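Local structure of leucine aminopeptidase A1, chloroplastic (Solanum lycopersicum, 5D8N) at residues Ser31-Lys35 / Ile199-Ile203; Leu46-Thr52 / Arg105-Leu111; Ser158-Ala163 / Ile190-Gly194; His208-Gly212 / Lys337-Ile342. The protein removes N-terminal amino acids, preferably leucine, from peptides as a metal-dependent M17 aminopeptidase active as a homohexamer, and regulates wound signalling and has a role in insect defence. The protein carries 1 engineered substitution. The contacts are given in a common frame with arbitrary orientation. Numbering follows the deposited sequence.

Interaction 1 (Ser31-Lys35 / Ile199-Ile203); sequences SIGAK and IERKI. With MG (magnesium ion), chain G.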
loop_
_atom_site.group_PDB
_atom_site.type_symbol
_atom_site.label_atom_id
_atom_site.label_comp_id
_atom_site.label_asym_id
_atom_site.label_seq_id
_atom_site.Cartn_x
_atom_site.Cartn_y
_atom_site.Cartn_z
ATOM N N SER A 31 0.103 -21.613 49.110
ATOM C CA SER A 31 0.992 -22.081 50.154
ATOM C C SER A 31 1.908 -23.152 49.577
ATOM O O SER A 31 1.448 -24.221 49.175
ATOM C CB SER A 31 0.165 -22.646 51.322
ATOM O OG SER A 31 1.009 -23.137 52.350
ATOM N N ILE A 32 3.199 -22.851 49.490
ATOM C CA ILE A 32 4.147 -23.766 48.838
ATOM C C ILE A 32 5.145 -24.282 49.865
ATOM O O ILE A 32 5.753 -23.514 50.610
ATOM C CB ILE A 32 4.941 -23.055 47.722
ATOM C CG1 ILE A 32 3.975 -22.432 46.739
ATOM C CG2 ILE A 32 5.874 -24.040 47.037
ATOM C CD1 ILE A 32 4.654 -21.735 45.590
ATOM N N GLY A 33 5.348 -25.588 49.870
ATOM C CA GLY A 33 6.313 -26.176 50.778
ATOM C C GLY A 33 6.931 -27.410 50.181
ATOM O O GLY A 33 6.343 -28.061 49.301
ATOM N N ALA A 34 8.161 -27.681 50.608
ATOM C CA ALA A 34 8.846 -28.905 50.224
ATOM C C ALA A 34 8.666 -29.933 51.341
ATOM O O ALA A 34 8.736 -29.553 52.511
ATOM C CB ALA A 34 10.315 -28.621 50.000
ATOM N N LYS A 35 8.162 -31.116 50.982
ATOM C CA LYS A 35 7.786 -32.165 51.946
ATOM C C LYS A 35 8.591 -33.423 51.679
ATOM O O LYS A 35 8.973 -33.681 50.538
ATOM C CB LYS A 35 6.302 -32.553 51.872
ATOM C CG LYS A 35 5.301 -31.418 51.829
ATOM C CD LYS A 35 5.245 -30.673 53.147
ATOM C CE LYS A 35 4.138 -29.632 53.138
ATOM N NZ LYS A 35 4.240 -28.736 54.323
ATOM N N ILE A 199 16.037 -25.307 51.055
ATOM C CA ILE A 199 15.109 -25.459 49.939
ATOM C C ILE A 199 13.920 -24.527 50.126
ATOM O O ILE A 199 13.535 -23.839 49.187
ATOM C CB ILE A 199 14.644 -26.915 49.747
ATOM C CG1 ILE A 199 13.886 -27.033 48.416
ATOM C CG2 ILE A 199 13.787 -27.387 50.910
ATOM C CD1 ILE A 199 13.622 -28.454 47.976
ATOM N N GLU A 200 13.573 -24.260 51.376
ATOM C CA GLU A 200 12.550 -23.274 51.677
ATOM C C GLU A 200 12.955 -21.829 51.384
ATOM O O GLU A 200 12.124 -21.052 50.885
ATOM C CB GLU A 200 12.037 -23.401 53.110
ATOM C CG GLU A 200 11.300 -24.708 53.383
ATOM C CD GLU A 200 10.040 -24.930 52.546
ATOM O OE1 GLU A 200 9.354 -23.953 52.152
ATOM O OE2 GLU A 200 9.578 -26.096 52.534
ATOM N N ARG A 201 14.218 -21.485 51.634
ATOM C CA ARG A 201 14.750 -20.176 51.251
ATOM C C ARG A 201 14.686 -19.983 49.734
ATOM O O ARG A 201 14.420 -18.883 49.241
ATOM C CB ARG A 201 16.189 -19.951 51.736
ATOM C CG ARG A 201 16.279 -19.609 53.223
ATOM C CD ARG A 201 17.655 -19.078 53.638
ATOM N NE ARG A 201 18.728 -20.063 53.471
ATOM C CZ ARG A 201 19.045 -20.991 54.375
ATOM N NH1 ARG A 201 18.333 -21.110 55.493
ATOM N NH2 ARG A 201 20.015 -21.855 54.115
ATOM N N LYS A 202 15.015 -21.031 48.996
ATOM C CA LYS A 202 15.056 -20.923 47.552
ATOM C C LYS A 202 13.643 -20.773 46.977
ATOM O O LYS A 202 13.413 -20.007 46.040
ATOM C CB LYS A 202 15.735 -22.155 46.968
ATOM C CG LYS A 202 16.165 -21.965 45.518
ATOM C CD LYS A 202 17.422 -21.120 45.364
ATOM C CE LYS A 202 17.661 -20.781 43.895
ATOM N NZ LYS A 202 18.865 -19.924 43.684
ATOM N N ILE A 203 12.691 -21.473 47.572
ATOM C CA ILE A 203 11.309 -21.369 47.177
ATOM C C ILE A 203 10.825 -19.950 47.451
ATOM O O ILE A 203 10.091 -19.388 46.643
ATOM C CB ILE A 203 10.425 -22.421 47.876
ATOM C CG1 ILE A 203 10.712 -23.811 47.300
ATOM C CG2 ILE A 203 8.941 -22.100 47.760
ATOM C CD1 ILE A 203 10.145 -24.935 48.141
HETATM MG MG MG G . 5.735 -21.363 51.639
HETATM O O HOH W 1 4.069 -22.184 52.652
HETATM O O HOH W 2 4.301 -20.264 50.406
HETATM O O HOH W 3 10.729 -28.124 53.926
HETATM O O HOH W 4 5.697 -19.969 53.456
HETATM O O HOH W 5 7.292 -23.006 52.809
HETATM O O HOH W 6 7.226 -20.554 50.873
#

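Interaction 2 (Leu46-Thr52 / Arg105-Leu111); sequences LLAIGAT and RITLVGL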
loop_
_atom_site.group_PDB
_atom_site.type_symbol
_atom_site.label_atom_id
_atom_site.label_comp_id
_atom_site.label_asym_id
_atom_site.label_seq_id
_atom_site.Cartn_x
_atom_site.Cartn_y
_atom_site.Cartn_z
ATOM N N LEU A 46 -4.450 -33.504 43.006
ATOM C CA LEU A 46 -3.709 -33.706 41.786
ATOM C C LEU A 46 -2.232 -33.868 42.073
ATOM O O LEU A 46 -1.599 -33.007 42.679
ATOM C CB LEU A 46 -3.908 -32.519 40.848
ATOM C CG LEU A 46 -3.016 -32.525 39.599
ATOM C CD1 LEU A 46 -3.444 -33.596 38.605
ATOM C CD2 LEU A 46 -3.100 -31.148 38.971
ATOM N N LEU A 47 -1.678 -34.931 41.519
ATOM C CA LEU A 47 -0.251 -35.182 41.542
ATOM C C LEU A 47 0.255 -35.064 40.108
ATOM O O LEU A 47 -0.134 -35.839 39.225
ATOM C CB LEU A 47 0.000 -36.606 42.061
ATOM C CG LEU A 47 1.446 -37.105 41.971
ATOM C CD1 LEU A 47 2.398 -36.249 42.799
ATOM C CD2 LEU A 47 1.519 -38.552 42.427
ATOM N N ALA A 48 1.209 -34.168 39.914
ATOM C CA ALA A 48 1.861 -34.010 38.623
ATOM C C ALA A 48 3.282 -34.535 38.694
ATOM O O ALA A 48 4.055 -34.141 39.574
ATOM C CB ALA A 48 1.893 -32.532 38.230
ATOM N N ILE A 49 3.630 -35.377 37.734
ATOM C CA ILE A 49 4.947 -35.989 37.687
ATOM C C ILE A 49 5.666 -35.685 36.381
ATOM O O ILE A 49 5.150 -35.930 35.285
ATOM C CB ILE A 49 4.825 -37.512 37.795
ATOM C CG1 ILE A 49 4.227 -37.851 39.158
ATOM C CG2 ILE A 49 6.201 -38.161 37.638
ATOM C CD1 ILE A 49 3.572 -39.216 39.171
ATOM N N GLY A 50 6.863 -35.130 36.511
ATOM C CA GLY A 50 7.665 -34.735 35.356
ATOM C C GLY A 50 8.517 -35.906 34.941
ATOM O O GLY A 50 9.278 -36.409 35.769
ATOM N N ALA A 51 8.329 -36.387 33.707
ATOM C CA ALA A 51 9.043 -37.551 33.219
ATOM C C ALA A 51 9.726 -37.227 31.908
ATOM O O ALA A 51 9.066 -36.811 30.954
ATOM C CB ALA A 51 8.099 -38.741 33.046
ATOM N N THR A 52 10.997 -37.621 31.823
ATOM C CA THR A 52 11.759 -37.537 30.588
ATOM C C THR A 52 11.341 -38.710 29.717
ATOM O O THR A 52 10.754 -39.672 30.217
ATOM C CB THR A 52 13.291 -37.642 30.850
ATOM O OG1 THR A 52 13.600 -38.929 31.400
ATOM C CG2 THR A 52 13.793 -36.568 31.828
ATOM N N ARG A 105 -6.040 -37.881 41.285
ATOM C CA ARG A 105 -5.782 -37.565 39.891
ATOM C C ARG A 105 -4.276 -37.491 39.688
ATOM O O ARG A 105 -3.580 -36.824 40.450
ATOM C CB ARG A 105 -6.472 -36.244 39.560
ATOM C CG ARG A 105 -6.478 -35.894 38.095
ATOM C CD ARG A 105 -7.068 -34.514 37.877
ATOM N NE ARG A 105 -8.528 -34.514 37.909
ATOM C CZ ARG A 105 -9.310 -34.643 36.843
ATOM N NH1 ARG A 105 -8.797 -34.872 35.646
ATOM N NH2 ARG A 105 -10.615 -34.457 36.956
ATOM N N ILE A 106 -3.799 -38.096 38.611
ATOM C CA ILE A 106 -2.408 -37.990 38.239
ATOM C C ILE A 106 -2.265 -37.362 36.862
ATOM O O ILE A 106 -3.019 -37.682 35.948
ATOM C CB ILE A 106 -1.722 -39.363 38.253
ATOM C CG1 ILE A 106 -1.531 -39.775 39.708
ATOM C CG2 ILE A 106 -0.343 -39.288 37.604
ATOM C CD1 ILE A 106 -0.985 -41.176 39.924
ATOM N N THR A 107 -1.302 -36.460 36.704
ATOM C CA THR A 107 -0.874 -36.062 35.365
ATOM C C THR A 107 0.620 -36.297 35.174
ATOM O O THR A 107 1.434 -35.883 36.004
ATOM C CB THR A 107 -1.241 -34.604 35.021
ATOM O OG1 THR A 107 -0.903 -34.318 33.652
ATOM C CG2 THR A 107 -0.545 -33.625 35.954
ATOM N N LEU A 108 0.960 -37.006 34.099
ATOM C CA LEU A 108 2.351 -37.148 33.682
ATOM C C LEU A 108 2.666 -36.069 32.669
ATOM O O LEU A 108 1.885 -35.818 31.763
ATOM C CB LEU A 108 2.575 -38.506 33.024
ATOM C CG LEU A 108 2.112 -39.730 33.828
ATOM C CD1 LEU A 108 2.520 -40.961 33.042
ATOM C CD2 LEU A 108 2.741 -39.748 35.216
ATOM N N VAL A 109 3.797 -35.401 32.846
ATOM C CA VAL A 109 4.193 -34.290 31.994
ATOM C C VAL A 109 5.535 -34.600 31.368
ATOM O O VAL A 109 6.503 -34.893 32.079
ATOM C CB VAL A 109 4.342 -33.002 32.824
ATOM C CG1 VAL A 109 4.796 -31.858 31.939
ATOM C CG2 VAL A 109 3.015 -32.658 33.487
ATOM N N GLY A 110 5.596 -34.517 30.044
ATOM C CA GLY A 110 6.802 -34.890 29.313
ATOM C C GLY A 110 7.864 -33.828 29.443
ATOM O O GLY A 110 7.580 -32.658 29.271
ATOM N N LEU A 111 9.083 -34.228 29.799
ATOM C CA LEU A 111 10.204 -33.293 29.860
ATOM C C LEU A 111 11.135 -33.379 28.641
ATOM O O LEU A 111 12.137 -32.666 28.567
ATOM C CB LEU A 111 10.992 -33.544 31.138
ATOM C CG LEU A 111 10.192 -33.369 32.431
ATOM C CD1 LEU A 111 11.008 -33.744 33.662
ATOM C CD2 LEU A 111 9.695 -31.938 32.554
#

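Interaction 3 (Ser158-Ala163 / Ile190-Gly194); sequences SASAIA and ILGLG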
loop_
_atom_site.group_PDB
_atom_site.type_symbol
_atom_site.label_atom_id
_atom_site.label_comp_id
_atom_site.label_asym_id
_atom_site.label_seq_id
_atom_site.Cartn_x
_atom_site.Cartn_y
_atom_site.Cartn_z
ATOM N N SER A 158 15.662 -27.072 40.987
ATOM C CA SER A 158 14.489 -27.614 40.304
ATOM C C SER A 158 13.199 -27.321 41.081
ATOM O O SER A 158 12.201 -26.940 40.505
ATOM C CB SER A 158 14.598 -29.120 40.081
ATOM O OG SER A 158 15.654 -29.362 39.179
ATOM N N ALA A 159 13.263 -27.395 42.400
ATOM C CA ALA A 159 12.089 -27.164 43.211
ATOM C C ALA A 159 11.646 -25.726 43.048
ATOM O O ALA A 159 10.454 -25.459 42.936
ATOM C CB ALA A 159 12.370 -27.467 44.681
ATOM N N SER A 160 12.586 -24.784 43.087
ATOM C CA SER A 160 12.219 -23.377 43.014
ATOM C C SER A 160 11.709 -22.970 41.628
ATOM O O SER A 160 10.793 -22.152 41.501
ATOM C CB SER A 160 13.355 -22.467 43.449
ATOM O OG SER A 160 14.405 -22.523 42.518
ATOM N N ALA A 161 12.224 -23.630 40.603
ATOM C CA ALA A 161 11.754 -23.460 39.237
ATOM C C ALA A 161 10.369 -24.077 39.027
ATOM O O ALA A 161 9.517 -23.458 38.391
ATOM C CB ALA A 161 12.741 -24.076 38.249
ATOM N N ILE A 162 10.101 -25.218 39.653
ATOM C CA ILE A 162 8.757 -25.799 39.653
ATOM C C ILE A 162 7.759 -24.836 40.307
ATOM O O ILE A 162 6.683 -24.565 39.756
ATOM C CB ILE A 162 8.731 -27.147 40.373
ATOM C CG1 ILE A 162 9.393 -28.235 39.520
ATOM C CG2 ILE A 162 7.311 -27.569 40.735
ATOM C CD1 ILE A 162 9.779 -29.488 40.300
ATOM N N ALA A 163 8.149 -24.279 41.456
ATOM C CA ALA A 163 7.322 -23.338 42.181
ATOM C C ALA A 163 6.996 -22.141 41.308
ATOM O O ALA A 163 5.857 -21.694 41.272
ATOM C CB ALA A 163 8.019 -22.884 43.465
ATOM N N ILE A 190 5.882 -29.751 47.011
ATOM C CA ILE A 190 6.942 -30.234 46.169
ATOM C C ILE A 190 7.615 -31.413 46.859
ATOM O O ILE A 190 8.112 -31.297 47.980
ATOM C CB ILE A 190 7.938 -29.101 45.886
ATOM C CG1 ILE A 190 7.210 -27.950 45.176
ATOM C CG2 ILE A 190 9.083 -29.607 45.015
ATOM C CD1 ILE A 190 8.063 -26.711 45.017
ATOM N N LEU A 191 7.689 -32.525 46.142
ATOM C CA LEU A 191 8.101 -33.801 46.713
ATOM C C LEU A 191 9.359 -34.339 46.042
ATOM O O LEU A 191 9.652 -34.040 44.876
ATOM C CB LEU A 191 6.993 -34.846 46.558
ATOM C CG LEU A 191 5.577 -34.460 47.000
ATOM C CD1 LEU A 191 4.618 -35.629 46.770
ATOM C CD2 LEU A 191 5.557 -34.010 48.452
ATOM N N GLY A 192 10.145 -35.054 46.843
ATOM C CA GLY A 192 11.287 -35.813 46.342
ATOM C C GLY A 192 12.560 -34.999 46.182
ATOM O O GLY A 192 13.509 -35.489 45.573
ATOM N N LEU A 193 12.499 -33.697 46.466
ATOM C CA LEU A 193 13.599 -32.834 46.090
ATOM C C LEU A 193 14.300 -32.244 47.321
ATOM O O LEU A 193 15.183 -31.395 47.175
ATOM C CB LEU A 193 13.132 -31.716 45.146
ATOM C CG LEU A 193 12.633 -32.149 43.765
ATOM C CD1 LEU A 193 12.047 -30.977 42.976
ATOM C CD2 LEU A 193 13.742 -32.799 42.951
ATOM N N GLY A 194 13.921 -32.699 48.511
ATOM C CA GLY A 194 14.561 -32.263 49.747
ATOM C C GLY A 194 13.604 -31.477 50.615
ATOM O O GLY A 194 12.494 -31.163 50.188
#

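Interaction 4 (His208-Gly212 / Lys337-Ile342); sequences HVCAG and KALGEI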
loop_
_atom_site.group_PDB
_atom_site.type_symbol
_atom_site.label_atom_id
_atom_site.label_comp_id
_atom_site.label_asym_id
_atom_site.label_seq_id
_atom_site.Cartn_x
_atom_site.Cartn_y
_atom_site.Cartn_z
ATOM N N HIS A 208 9.356 -14.396 45.690
ATOM C CA HIS A 208 9.602 -12.965 45.656
ATOM C C HIS A 208 9.735 -12.495 44.205
ATOM O O HIS A 208 9.198 -11.451 43.827
ATOM C CB HIS A 208 10.879 -12.601 46.424
ATOM C CG HIS A 208 10.812 -12.906 47.884
ATOM N ND1 HIS A 208 9.627 -12.894 48.588
ATOM C CD2 HIS A 208 11.792 -13.101 48.800
ATOM C CE1 HIS A 208 9.873 -13.101 49.868
ATOM N NE2 HIS A 208 11.175 -13.267 50.013
ATOM N N VAL A 209 10.471 -13.262 43.412
ATOM C CA VAL A 209 10.640 -12.918 42.018
ATOM C C VAL A 209 9.275 -12.955 41.318
ATOM O O VAL A 209 8.945 -12.037 40.575
ATOM C CB VAL A 209 11.663 -13.857 41.350
ATOM C CG1 VAL A 209 11.680 -13.633 39.848
ATOM C CG2 VAL A 209 13.041 -13.598 41.913
ATOM N N CYS A 210 8.501 -14.027 41.516
ATOM C CA CYS A 210 7.182 -14.145 40.887
ATOM C C CYS A 210 6.305 -12.943 41.191
ATOM O O CYS A 210 5.543 -12.506 40.338
ATOM C CB CYS A 210 6.449 -15.426 41.287
ATOM S SG CYS A 210 7.194 -16.950 40.619
ATOM N N ALA A 211 6.350 -12.429 42.416
ATOM C CA ALA A 211 5.487 -11.305 42.741
ATOM C C ALA A 211 5.874 -10.081 41.913
ATOM O O ALA A 211 5.019 -9.287 41.506
ATOM C CB ALA A 211 5.522 -11.003 44.242
ATOM N N GLY A 212 7.166 -9.941 41.639
ATOM C CA GLY A 212 7.629 -8.945 40.685
ATOM C C GLY A 212 7.196 -9.207 39.251
ATOM O O GLY A 212 6.778 -8.305 38.560
ATOM N N LYS A 337 10.115 -4.515 43.038
ATOM C CA LYS A 337 9.246 -5.292 43.889
ATOM C C LYS A 337 9.919 -6.560 44.411
ATOM O O LYS A 337 9.884 -6.860 45.608
ATOM C CB LYS A 337 7.954 -5.588 43.134
ATOM C CG LYS A 337 7.002 -6.557 43.815
ATOM C CD LYS A 337 6.325 -5.930 44.999
ATOM C CE LYS A 337 5.244 -6.860 45.539
ATOM N NZ LYS A 337 4.829 -6.363 46.893
ATOM N N ALA A 338 10.580 -7.289 43.522
ATOM C CA ALA A 338 11.332 -8.456 43.936
ATOM C C ALA A 338 12.458 -8.089 44.919
ATOM O O ALA A 338 12.620 -8.721 45.965
ATOM C CB ALA A 338 11.878 -9.197 42.722
ATOM N N LEU A 339 13.260 -7.098 44.552
ATOM C CA LEU A 339 14.451 -6.784 45.305
ATOM C C LEU A 339 14.092 -6.211 46.662
ATOM O O LEU A 339 14.812 -6.379 47.639
ATOM C CB LEU A 339 15.327 -5.842 44.505
ATOM C CG LEU A 339 15.980 -6.534 43.292
ATOM C CD1 LEU A 339 16.614 -5.504 42.367
ATOM C CD2 LEU A 339 17.037 -7.547 43.721
ATOM N N GLY A 340 12.951 -5.551 46.745
ATOM C CA GLY A 340 12.501 -5.043 48.027
ATOM C C GLY A 340 12.326 -6.145 49.059
ATOM O O GLY A 340 12.700 -5.946 50.224
ATOM N N GLU A 341 11.840 -7.311 48.617
ATOM C CA GLU A 341 11.726 -8.477 49.465
ATOM C C GLU A 341 13.069 -9.153 49.687
ATOM O O GLU A 341 13.330 -9.679 50.761
ATOM C CB GLU A 341 10.766 -9.514 48.868
ATOM C CG GLU A 341 9.328 -9.047 48.765
ATOM C CD GLU A 341 8.529 -9.304 50.029
ATOM O OE1 GLU A 341 9.126 -9.634 51.076
ATOM O OE2 GLU A 341 7.335 -8.963 50.011
ATOM N N ILE A 342 13.831 -9.348 48.614
ATOM C CA ILE A 342 15.045 -10.154 48.680
ATOM C C ILE A 342 16.145 -9.453 49.472
ATOM O O ILE A 342 16.918 -10.103 50.188
ATOM C CB ILE A 342 15.561 -10.479 47.273
ATOM C CG1 ILE A 342 14.562 -11.384 46.532
ATOM C CG2 ILE A 342 16.929 -11.143 47.356
ATOM C CD1 ILE A 342 14.754 -11.407 45.031
HETATM O O HOH W 7 8.436 -9.463 45.693
#

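Interaction 1 (Ser31-Lys35 / Ile199-Ile203)
In the macro-like N-terminal domain of this M17 peptidase, edge strand 31-35 of the mixed sheet is covered by the first turns of helix 197-221. The two short segments run nearly antiparallel, at 153°, with their axes 8.5 Å apart, a helix-on-sheet packing. I199 opens the contact: its CG2 lies 3.8 Å from CB of A34, the small side chain that faces the helix. E200 supplies the polar link. Its CB leaves the helix sideways, but with chi1 and chi2 both m the carboxylate folds back to the strand, where OE2 accepts a nearly linear hydrogen bond from A34 N (2.9 Å). G33, whose backbone bonds on the other edge to strand 187-191, passes beside this carboxylate, CA to OE2 of E200 3.7 Å. K202 packs instead on helix 152-170. One turn after I199, I203 closes the apolar layer, CG2 to CG2 of I32 3.7 Å and CD1 to CB of A34 4.1 Å. Beside the contact a magnesium ion is held by I32 O (2.4 Å) and five waters, away from the residues that bind the catalytic metals. A further water donates to both A34 O (2.8 Å) and E200 OE2 (2.7 Å).

Interaction 2 (Leu46-Thr52 / Arg105-Leu111)
Six backbone hydrogen bonds join strands 46-52 and 104-112, a parallel pair within the mixed sheet of the macro-like N-terminal domain. L47 N donates to R105 O (2.9 Å), I49 N to T107 O (2.8 Å) and A51 N to V109 O (2.9 Å); L47 O, I49 O and A51 O accept from T107 N, V109 N and L111 N, each at 2.8 Å. L47, I49 and A51 thus spend both N and O here, while L46, A48 and G50 bond to A141, A143 and A145, on and just after strand 139-144, and T52 N donates to D55 OD2. CA-H...O contacts, such as A48 CA to T107 O at 3.2 Å, supplement the amides. G50 leaves room for L111, whose CD1 lies 3.5 Å from G50 C. Polar side chains find partners elsewhere: T107 OG1 with V97 O, R105 NH1 with N98 OD1, and R105 NH2 in salt bridges to E86 and E87 of a second subunit. Helix 119-134 packs on the face of A48 and V109, helix 67-75 on that of I49 and L108, and strand 96-101 pairs antiparallel beyond 104-112.

Interaction 3 (Ser158-Ala163 / Ile190-Gly194)
The 158-163 segment is regular helix, with I162 N to S158 O at 2.8 Å and A163 N to A159 O at 3.0 Å, whereas 190-194 leaves the end of a strand and turns. G192 (phi/psi 84/-2) has a positive phi, and G194 (114/165) adopts angles at which a CB would be jammed against the preceding carbonyl oxygen. The contact belongs to a beta-alpha-beta crossover of the N-terminal domain: helix 152-170 connects the neighbouring parallel strands 139-144 and 187-191, and the chain then turns toward helix 197-221. No hydrogen bond crosses the interface (225 Å² buried); the side chains meet through carbon. The nearest CA atoms are those of A159 and L193, 6.5 Å apart, and the small A159 lets both branched residues come close: its CB is 3.9 Å from I190 CG2 and 3.9 Å from L193 CD1. I190 also reaches along the helix to A163, CD1 to CB 4.1 Å. L193, brought back to the helix by the turn at G192, meets I162, CD1 to CD1 3.8 Å. S158 OG bonds to S154 O within its own helix. I162 and L193 extend the apolar layer to V142 and L144 of strand 139-144, and A159 also touches I199. The closest approach is backbone to side chain: I190 CD1 sits 3.4 Å from A159 O.

Interaction 4 (His208-Gly212 / Lys337-Ile342)
Van der Waals packing brings the two helices together, the axes of the two short segments 7.8 Å apart and nearly antiparallel at 155°. The closest CA atoms, those of V209 and A338, are 4.9 Å apart, an approach allowed by small residues: A338 CB lies 3.7 Å from H208 O and 4.0 Å from V209 CA. G212 continues this tight seam, its CA 4.0 Å from K337 CG; a CB there would come too near that of A338. Toward the other end of the contact, V209 CG2 meets I342 CD1 at 4.2 Å and H208 CB meets I342 CG1 at 3.9 Å. The imidazole adds a CH-pi contact, since E341 CB stands 3.5 Å from the centroid of the H208 ring and only 12° off its normal. Helix 197-221 is the long helix linking the N-terminal domain to the catalytic domain of M17 peptidases, and here it lies against helix 327-342 of the latter. C210, turned from this interface, packs instead on helix 152-170, so one short piece of helix touches both domains. Polar contacts are indirect. No hydrogen bond joins the segments directly, but a water donates to H208 O (2.8 Å) and K337 O (3.0 Å). The ends of K337 and E341 find a common partner outside, NZ and OE2 respectively each hydrogen-bonding to the hydroxyl of Y243.

Interactions 1, 2 and 3 all involve the six-stranded sheet of the N-terminal domain. Interactions 1 and 3 are neighbours, centres 8 Å apart, joined where strands 31-35 and 187-191 pair: G33 O to I190 N is 2.9 Å and K35 N to I190 O 3.0 Å. Interaction 2 lies toward the other edge, its centre 13 Å from interaction 3 and 19 Å from interaction 1. Along the chain, strand 31-35 comes first and helix 197-221 closes interaction 1, so interactions 2 and 3 fall within that span. The same helix continues into interaction 4, centre 16 Å from interaction 1, and so connects the sheet domain to the catalytic domain.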